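Local coordinates for protein adhesin LabA (Helicobacter pylori, PDB 6GMM) that is an outer-membrane adhesin of the gastric pathogen whose exodomain probably binds LacdiNAc-bearing glycans of the gastric mucosa, at residues Q28-N33 with S427-Q432; G71-M76 with N100-Q105; T116-E119 with S124-S127. One frame throughout, in Å; residues are numbered along the deposited sequence.

Contact 1 (Q28-N33 with S427-Q432); sequences QSADPN and SPQGIQ
A30 carries the whole of the 28-33 side of this contact, meeting Q429 with its carbonyl oxygen and methyl and I431 with the methyl alone. Ahead of it, the Q28 carbonyl oxygen takes the NH of D31 across a type I beta turn, at 3.0 Å from Q28 O to D31 N. S29, inside that turn, is buried against L381 and L385 of helix 369-386 and F388 of helix 388-408, while its hydroxyl bonds back to the carbonyl of L25. At A30 the backbone oxygen accepts from the Q429 amide, 2.8 Å from A30 O to Q429 NE2. The donor lies in the carbonyl plane on a lone pair, at a C=O...N angle of 125°, and the accepting oxygen sits almost in the amide plane of Q429. Q429 reaches it with CG anti to its own carbonyl carbon (chi1 -62°) and the chain extended beyond CG. NE2 has a second acceptor in the carbonyl of F278, which fixes the rotation of the amide group. The A30 methyl rests beside the same amide and against the end of I431, 3.8 Å from A30 CB to I431 CD1. The connection between helices 4-28 and 32-50 is met here by the tip of a beta hairpin, the loop between antiparallel strands 419-423 and 433-437. That loop is braced from within by the S427 hydroxyl, which accepts from I431 N at 3.0 Å from S427 OG and more weakly from the NH groups of Q429 and G430. D31 then N-caps helix 32-50, its carboxylate taking a weak bond from the backbone, 3.3 Å from D31 OD1 to N33 N. P32 begins that helix and packs on L272 and F278.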
loop_
_atom_site.group_PDB
_atom_site.type_symbol
_atom_site.label_atom_id
_atom_site.label_comp_id
_atom_site.label_asym_id
_atom_site.label_seq_id
_atom_site.Cartn_x
_atom_site.Cartn_y
_atom_site.Cartn_z
ATOM N N GLN A 28 29.049 9.917 4.220
ATOM C CA GLN A 28 28.181 9.199 5.155
ATOM C C GLN A 28 28.616 7.728 5.333
ATOM O O GLN A 28 28.641 7.241 6.464
ATOM C CB GLN A 28 26.737 9.263 4.678
ATOM C CG GLN A 28 25.776 9.911 5.659
ATOM C CD GLN A 28 24.336 9.818 5.180
ATOM O OE1 GLN A 28 24.025 9.946 3.983
ATOM N NE2 GLN A 28 23.416 9.608 6.114
ATOM N N SER A 29 29.022 7.051 4.233
ATOM C CA SER A 29 29.465 5.640 4.225
ATOM C C SER A 29 30.702 5.355 5.057
ATOM O O SER A 29 30.999 4.189 5.340
ATOM C CB SER A 29 29.716 5.161 2.801
ATOM O OG SER A 29 28.613 5.414 1.955
ATOM N N ALA A 30 31.463 6.413 5.380
ATOM C CA ALA A 30 32.685 6.327 6.160
ATOM C C ALA A 30 32.452 6.700 7.638
ATOM O O ALA A 30 33.410 6.792 8.405
ATOM C CB ALA A 30 33.730 7.254 5.544
ATOM N N ASP A 31 31.184 6.885 8.042
ATOM C CA ASP A 31 30.854 7.333 9.392
ATOM C C ASP A 31 30.057 6.276 10.179
ATOM O O ASP A 31 28.859 6.154 9.944
ATOM C CB ASP A 31 30.120 8.685 9.284
ATOM C CG ASP A 31 29.834 9.425 10.575
ATOM O OD1 ASP A 31 30.114 8.866 11.659
ATOM O OD2 ASP A 31 29.288 10.548 10.504
ATOM N N PRO A 32 30.685 5.517 11.129
ATOM C CA PRO A 32 29.922 4.483 11.876
ATOM C C PRO A 32 28.753 5.016 12.692
ATOM O O PRO A 32 27.765 4.308 12.834
ATOM C CB PRO A 32 30.964 3.779 12.755
ATOM C CG PRO A 32 32.210 4.588 12.673
ATOM C CD PRO A 32 32.118 5.527 11.506
ATOM N N ASN A 33 28.835 6.275 13.161
ATOM C CA ASN A 33 27.761 6.963 13.877
ATOM C C ASN A 33 26.556 7.101 12.935
ATOM O O ASN A 33 25.467 6.689 13.312
ATOM C CB ASN A 33 28.245 8.328 14.351
ATOM C CG ASN A 33 27.155 9.259 14.797
ATOM O OD1 ASN A 33 26.607 9.120 15.897
ATOM N ND2 ASN A 33 26.842 10.244 13.954
ATOM N N SER A 427 44.935 8.402 4.722
ATOM C CA SER A 427 43.597 7.859 4.977
ATOM C C SER A 427 43.601 6.436 5.544
ATOM O O SER A 427 43.938 5.496 4.815
ATOM C CB SER A 427 42.724 7.918 3.721
ATOM O OG SER A 427 41.464 7.285 3.914
ATOM N N PRO A 428 43.191 6.249 6.822
ATOM C CA PRO A 428 43.128 4.884 7.370
ATOM C C PRO A 428 42.001 4.050 6.751
ATOM O O PRO A 428 42.051 2.822 6.828
ATOM C CB PRO A 428 42.936 5.106 8.874
ATOM C CG PRO A 428 42.294 6.425 8.987
ATOM C CD PRO A 428 42.750 7.253 7.814
ATOM N N GLN A 429 41.007 4.723 6.115
ATOM C CA GLN A 429 39.810 4.130 5.471
ATOM C C GLN A 429 40.015 3.765 3.990
ATOM O O GLN A 429 39.184 3.067 3.424
ATOM C CB GLN A 429 38.604 5.082 5.604
ATOM C CG GLN A 429 38.200 5.335 7.050
ATOM C CD GLN A 429 37.126 6.377 7.214
ATOM O OE1 GLN A 429 37.300 7.558 6.862
ATOM N NE2 GLN A 429 36.011 5.964 7.820
ATOM N N GLY A 430 41.085 4.263 3.369
ATOM C CA GLY A 430 41.369 4.004 1.960
ATOM C C GLY A 430 40.665 4.927 0.983
ATOM O O GLY A 430 40.483 4.575 -0.192
ATOM N N ILE A 431 40.258 6.110 1.476
ATOM C CA ILE A 431 39.606 7.174 0.710
ATOM C C ILE A 431 40.702 8.241 0.517
ATOM O O ILE A 431 40.765 9.246 1.239
ATOM C CB ILE A 431 38.302 7.703 1.396
ATOM C CG1 ILE A 431 37.302 6.547 1.678
ATOM C CG2 ILE A 431 37.633 8.819 0.553
ATOM C CD1 ILE A 431 36.410 6.770 2.902
ATOM N N GLN A 432 41.604 7.955 -0.436
ATOM C CA GLN A 432 42.763 8.786 -0.773
ATOM C C GLN A 432 42.391 10.145 -1.371
ATOM O O GLN A 432 43.199 11.067 -1.313
ATOM C CB GLN A 432 43.757 8.027 -1.680
ATOM C CG GLN A 432 43.214 7.598 -3.047
ATOM C CD GLN A 432 42.603 6.217 -3.024
ATOM O OE1 GLN A 432 43.306 5.200 -3.043
ATOM N NE2 GLN A 432 41.280 6.147 -3.006
#

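Contact 2 (G71-M76 with N100-Q105)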
loop_
_atom_site.group_PDB
_atom_site.type_symbol
_atom_site.label_atom_id
_atom_site.label_comp_id
_atom_site.label_asym_id
_atom_site.label_seq_id
_atom_site.Cartn_x
_atom_site.Cartn_y
_atom_site.Cartn_z
ATOM N N GLY A 71 -17.969 -4.275 3.074
ATOM C CA GLY A 71 -18.924 -3.173 2.991
ATOM C C GLY A 71 -19.695 -3.128 1.680
ATOM O O GLY A 71 -20.900 -2.881 1.708
ATOM N N LEU A 72 -19.023 -3.359 0.507
ATOM C CA LEU A 72 -19.738 -3.342 -0.782
ATOM C C LEU A 72 -20.813 -4.431 -0.732
ATOM O O LEU A 72 -21.981 -4.133 -0.947
ATOM C CB LEU A 72 -18.831 -3.505 -2.021
ATOM C CG LEU A 72 -19.514 -3.354 -3.420
ATOM C CD1 LEU A 72 -19.866 -1.906 -3.722
ATOM C CD2 LEU A 72 -18.615 -3.878 -4.551
ATOM N N TRP A 73 -20.412 -5.658 -0.337
ATOM C CA TRP A 73 -21.286 -6.802 -0.216
ATOM C C TRP A 73 -22.424 -6.507 0.735
ATOM O O TRP A 73 -23.565 -6.747 0.362
ATOM C CB TRP A 73 -20.497 -8.031 0.234
ATOM C CG TRP A 73 -21.338 -9.262 0.444
ATOM C CD1 TRP A 73 -21.519 -9.938 1.614
ATOM C CD2 TRP A 73 -22.138 -9.943 -0.539
ATOM N NE1 TRP A 73 -22.328 -11.031 1.410
ATOM C CE2 TRP A 73 -22.722 -11.059 0.099
ATOM C CE3 TRP A 73 -22.336 -9.775 -1.924
ATOM C CZ2 TRP A 73 -23.560 -11.956 -0.578
ATOM C CZ3 TRP A 73 -23.154 -10.670 -2.593
ATOM C CH2 TRP A 73 -23.779 -11.729 -1.916
ATOM N N GLN A 74 -22.143 -5.938 1.921
ATOM C CA GLN A 74 -23.211 -5.597 2.865
ATOM C C GLN A 74 -24.178 -4.553 2.332
ATOM O O GLN A 74 -25.366 -4.642 2.613
ATOM C CB GLN A 74 -22.671 -5.100 4.205
ATOM C CG GLN A 74 -22.103 -6.201 5.083
ATOM C CD GLN A 74 -21.217 -5.663 6.187
ATOM O OE1 GLN A 74 -20.881 -4.483 6.247
ATOM N NE2 GLN A 74 -20.839 -6.514 7.116
ATOM N N VAL A 75 -23.690 -3.551 1.629
ATOM C CA VAL A 75 -24.557 -2.470 1.177
ATOM C C VAL A 75 -25.386 -2.820 -0.084
ATOM O O VAL A 75 -26.417 -2.170 -0.295
ATOM C CB VAL A 75 -23.783 -1.125 1.030
ATOM C CG1 VAL A 75 -23.158 -0.974 -0.352
ATOM C CG2 VAL A 75 -24.686 0.059 1.365
ATOM N N MET A 76 -24.982 -3.824 -0.914
ATOM C CA MET A 76 -25.845 -4.046 -2.086
ATOM C C MET A 76 -26.380 -5.518 -2.296
ATOM O O MET A 76 -27.165 -5.725 -3.221
ATOM C CB MET A 76 -25.195 -3.508 -3.372
ATOM C CG MET A 76 -23.761 -3.914 -3.563
ATOM S SD MET A 76 -23.622 -5.653 -4.003
ATOM C CE MET A 76 -24.071 -5.566 -5.791
ATOM N N ASN A 100 -26.475 -15.640 9.109
ATOM C CA ASN A 100 -25.597 -14.522 9.442
ATOM C C ASN A 100 -25.208 -13.701 8.233
ATOM O O ASN A 100 -24.211 -13.003 8.282
ATOM C CB ASN A 100 -24.361 -14.993 10.234
ATOM C CG ASN A 100 -24.702 -15.948 11.340
ATOM O OD1 ASN A 100 -25.519 -15.648 12.226
ATOM N ND2 ASN A 100 -24.097 -17.125 11.298
ATOM N N THR A 101 -26.016 -13.731 7.168
ATOM C CA THR A 101 -25.730 -12.928 5.987
ATOM C C THR A 101 -25.926 -11.411 6.285
ATOM O O THR A 101 -26.484 -11.059 7.338
ATOM C CB THR A 101 -26.573 -13.398 4.776
ATOM O OG1 THR A 101 -27.957 -13.117 5.002
ATOM C CG2 THR A 101 -26.334 -14.862 4.425
ATOM N N PRO A 102 -25.472 -10.500 5.378
ATOM C CA PRO A 102 -25.690 -9.071 5.639
ATOM C C PRO A 102 -27.164 -8.747 5.846
ATOM O O PRO A 102 -28.012 -9.224 5.110
ATOM C CB PRO A 102 -25.178 -8.385 4.364
ATOM C CG PRO A 102 -24.297 -9.374 3.701
ATOM C CD PRO A 102 -24.771 -10.724 4.085
ATOM N N SER A 103 -27.456 -7.959 6.873
ATOM C CA SER A 103 -28.788 -7.458 7.188
ATOM C C SER A 103 -29.467 -6.903 5.908
ATOM O O SER A 103 -28.853 -6.108 5.162
ATOM C CB SER A 103 -28.668 -6.322 8.201
ATOM O OG SER A 103 -28.592 -6.804 9.531
ATOM N N ASN A 104 -30.711 -7.328 5.650
ATOM C CA ASN A 104 -31.454 -6.834 4.494
ATOM C C ASN A 104 -32.223 -5.563 4.874
ATOM O O ASN A 104 -32.035 -5.060 5.989
ATOM C CB ASN A 104 -32.316 -7.933 3.832
ATOM C CG ASN A 104 -33.460 -8.483 4.658
ATOM O OD1 ASN A 104 -34.110 -7.780 5.429
ATOM N ND2 ASN A 104 -33.794 -9.746 4.435
ATOM N N GLN A 105 -33.083 -5.045 3.970
ATOM C CA GLN A 105 -33.812 -3.805 4.217
ATOM C C GLN A 105 -34.818 -3.916 5.387
ATOM O O GLN A 105 -35.235 -2.872 5.898
ATOM C CB GLN A 105 -34.454 -3.229 2.935
ATOM C CG GLN A 105 -35.552 -4.057 2.283
ATOM C CD GLN A 105 -35.067 -5.133 1.330
ATOM O OE1 GLN A 105 -34.362 -6.092 1.708
ATOM N NE2 GLN A 105 -35.522 -5.042 0.080
HETATM O O HOH W 1 -26.305 -4.571 5.568
#
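P102 packs against W73 and Q74, and this apolar contact makes up most of the buried junction. The proline CG lies against the pyrrole part of the indole, 3.4 Å from P102 CG to W73 NE1, with P102 CD also near NE1. The two side chains cross at about a right angle. W73 places its ring there with CG anti to the backbone N (chi1 178°). On the neighbouring residue, P102 CB touches the backbone at 3.7 Å from Q74 CA and the aliphatic part of the side chain at 3.8 Å from Q74 CG. The polar end of Q74 looks to other partners: its amide nitrogen bonds to Y138 OH and A349 O, its oxygen to C351 N.

The polar link between the segments is a water that donates to both backbones, 3.1 Å from the water to Q74 O and 3.0 Å to S103 O.

The site lies at the C-terminal end of helix 57-76, where the loop joining antiparallel strands 96-98 and 111-113 folds back onto it. Helix 128-145 covers W73 through Y131, I134 and the edge-to-face ring of Y138, and helix 188-205 adds I198.

Contact 3 (T116-E119 with S124-S127); sequences TGYE and SILS
I125 leans on Y118 with one branch and on the backbone of Y118 and E119 with the other. From its CB, which points toward the 116-119 segment, the CG2 methyl goes to the base of the tyrosine side chain, 3.9 Å from I125 CG2 to Y118 CB, and meets the ring obliquely while the phenol leads away. The longer branch starts at CG1, held between the backbone N and the carbonyl carbon (chi1 70°), and passes 4.2 Å from I125 CG1 to E119 C. Its terminal methyl ends over the backbone oxygen, 3.7 Å from I125 CD1 to Y118 O, a van der Waals contact.

Next to it S124 supplies the polar half. Its hydroxyl, anti to the backbone N, donates to the following carbonyl of the other segment at 2.7 Å from S124 OG to E119 O. The donor stands well above the carbonyl plane, 43° out of it, and so misses the lone-pair direction. The E119 carboxylate turns to another partner, the backbone NH of K87.

Backbone bonds of S124 with W208 and of L126 with G84 tie the returning limb to neighbouring loops, and S127 occupies the N-cap position of helix 128-145. Neither segment is in a regular strand: this is an irregular loop that doubles back on itself between strand 111-113 and that helix.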
loop_
_atom_site.group_PDB
_atom_site.type_symbol
_atom_site.label_atom_id
_atom_site.label_comp_id
_atom_site.label_asym_id
_atom_site.label_seq_id
_atom_site.Cartn_x
_atom_site.Cartn_y
_atom_site.Cartn_z
ATOM N N THR A 116 -36.223 -20.696 -8.771
ATOM C CA THR A 116 -36.273 -21.580 -9.929
ATOM C C THR A 116 -36.882 -20.906 -11.182
ATOM O O THR A 116 -36.707 -21.407 -12.302
ATOM C CB THR A 116 -37.064 -22.831 -9.532
ATOM O OG1 THR A 116 -38.270 -22.404 -8.904
ATOM C CG2 THR A 116 -36.291 -23.742 -8.570
ATOM N N GLY A 117 -37.585 -19.791 -10.984
ATOM C CA GLY A 117 -38.274 -19.078 -12.057
ATOM C C GLY A 117 -37.406 -18.386 -13.092
ATOM O O GLY A 117 -37.911 -17.978 -14.140
ATOM N N TYR A 118 -36.094 -18.269 -12.823
ATOM C CA TYR A 118 -35.097 -17.603 -13.675
ATOM C C TYR A 118 -33.789 -18.400 -13.733
ATOM O O TYR A 118 -33.473 -19.086 -12.772
ATOM C CB TYR A 118 -34.799 -16.205 -13.112
ATOM C CG TYR A 118 -36.010 -15.305 -13.008
ATOM C CD1 TYR A 118 -36.517 -14.652 -14.128
ATOM C CD2 TYR A 118 -36.679 -15.142 -11.796
ATOM C CE1 TYR A 118 -37.631 -13.815 -14.037
ATOM C CE2 TYR A 118 -37.799 -14.315 -11.694
ATOM C CZ TYR A 118 -38.253 -13.633 -12.812
ATOM O OH TYR A 118 -39.323 -12.779 -12.713
ATOM N N GLU A 119 -33.009 -18.289 -14.832
ATOM C CA GLU A 119 -31.726 -19.003 -14.953
ATOM C C GLU A 119 -30.531 -18.172 -14.474
ATOM O O GLU A 119 -30.316 -17.057 -14.966
ATOM C CB GLU A 119 -31.512 -19.559 -16.371
ATOM C CG GLU A 119 -32.499 -20.668 -16.731
ATOM C CD GLU A 119 -32.671 -21.746 -15.671
ATOM O OE1 GLU A 119 -31.736 -22.554 -15.466
ATOM O OE2 GLU A 119 -33.731 -21.745 -15.006
ATOM N N SER A 124 -29.044 -11.615 -14.754
ATOM C CA SER A 124 -30.084 -12.506 -14.246
ATOM C C SER A 124 -29.809 -12.750 -12.756
ATOM O O SER A 124 -29.102 -11.953 -12.156
ATOM C CB SER A 124 -30.101 -13.807 -15.042
ATOM O OG SER A 124 -31.216 -14.559 -14.620
ATOM N N ILE A 125 -30.352 -13.808 -12.163
ATOM C CA ILE A 125 -30.156 -14.083 -10.749
ATOM C C ILE A 125 -28.756 -14.616 -10.436
ATOM O O ILE A 125 -28.048 -15.136 -11.312
ATOM C CB ILE A 125 -31.268 -15.010 -10.185
ATOM C CG1 ILE A 125 -31.167 -16.467 -10.736
ATOM C CG2 ILE A 125 -32.672 -14.399 -10.409
ATOM C CD1 ILE A 125 -31.836 -17.570 -9.829
ATOM N N LEU A 126 -28.382 -14.512 -9.160
ATOM C CA LEU A 126 -27.109 -15.027 -8.705
ATOM C C LEU A 126 -27.259 -16.504 -8.396
ATOM O O LEU A 126 -28.087 -16.864 -7.604
ATOM C CB LEU A 126 -26.616 -14.243 -7.468
ATOM C CG LEU A 126 -25.172 -14.477 -7.047
ATOM C CD1 LEU A 126 -24.218 -13.941 -8.090
ATOM C CD2 LEU A 126 -24.880 -13.816 -5.699
ATOM N N SER A 127 -26.441 -17.352 -9.003
ATOM C CA SER A 127 -26.361 -18.793 -8.749
ATOM C C SER A 127 -26.219 -19.087 -7.230
ATOM O O SER A 127 -25.635 -18.287 -6.504
ATOM C CB SER A 127 -25.107 -19.317 -9.437
ATOM O OG SER A 127 -24.992 -20.715 -9.267
#

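Contact 2 is the buried one of the three: a proline wedged on a helix, with water supplying the polar link. Contact 1 is a surface contact and contact 3 is partly buried. Each of these two relies on a side chain donating directly to a backbone carbonyl, an amide in one and a hydroxyl in the other, beside a small apolar touch in contact 1 and the broader packing of an isoleucine in contact 3. Contacts 2 and 3 share one end of the elongated chain, their nearest atoms about 4 Å apart; both involve loops flanking strand 111-113. Contact 1 is on the opposite side of the chain's centre, about 63 Å from contact 2 between centres.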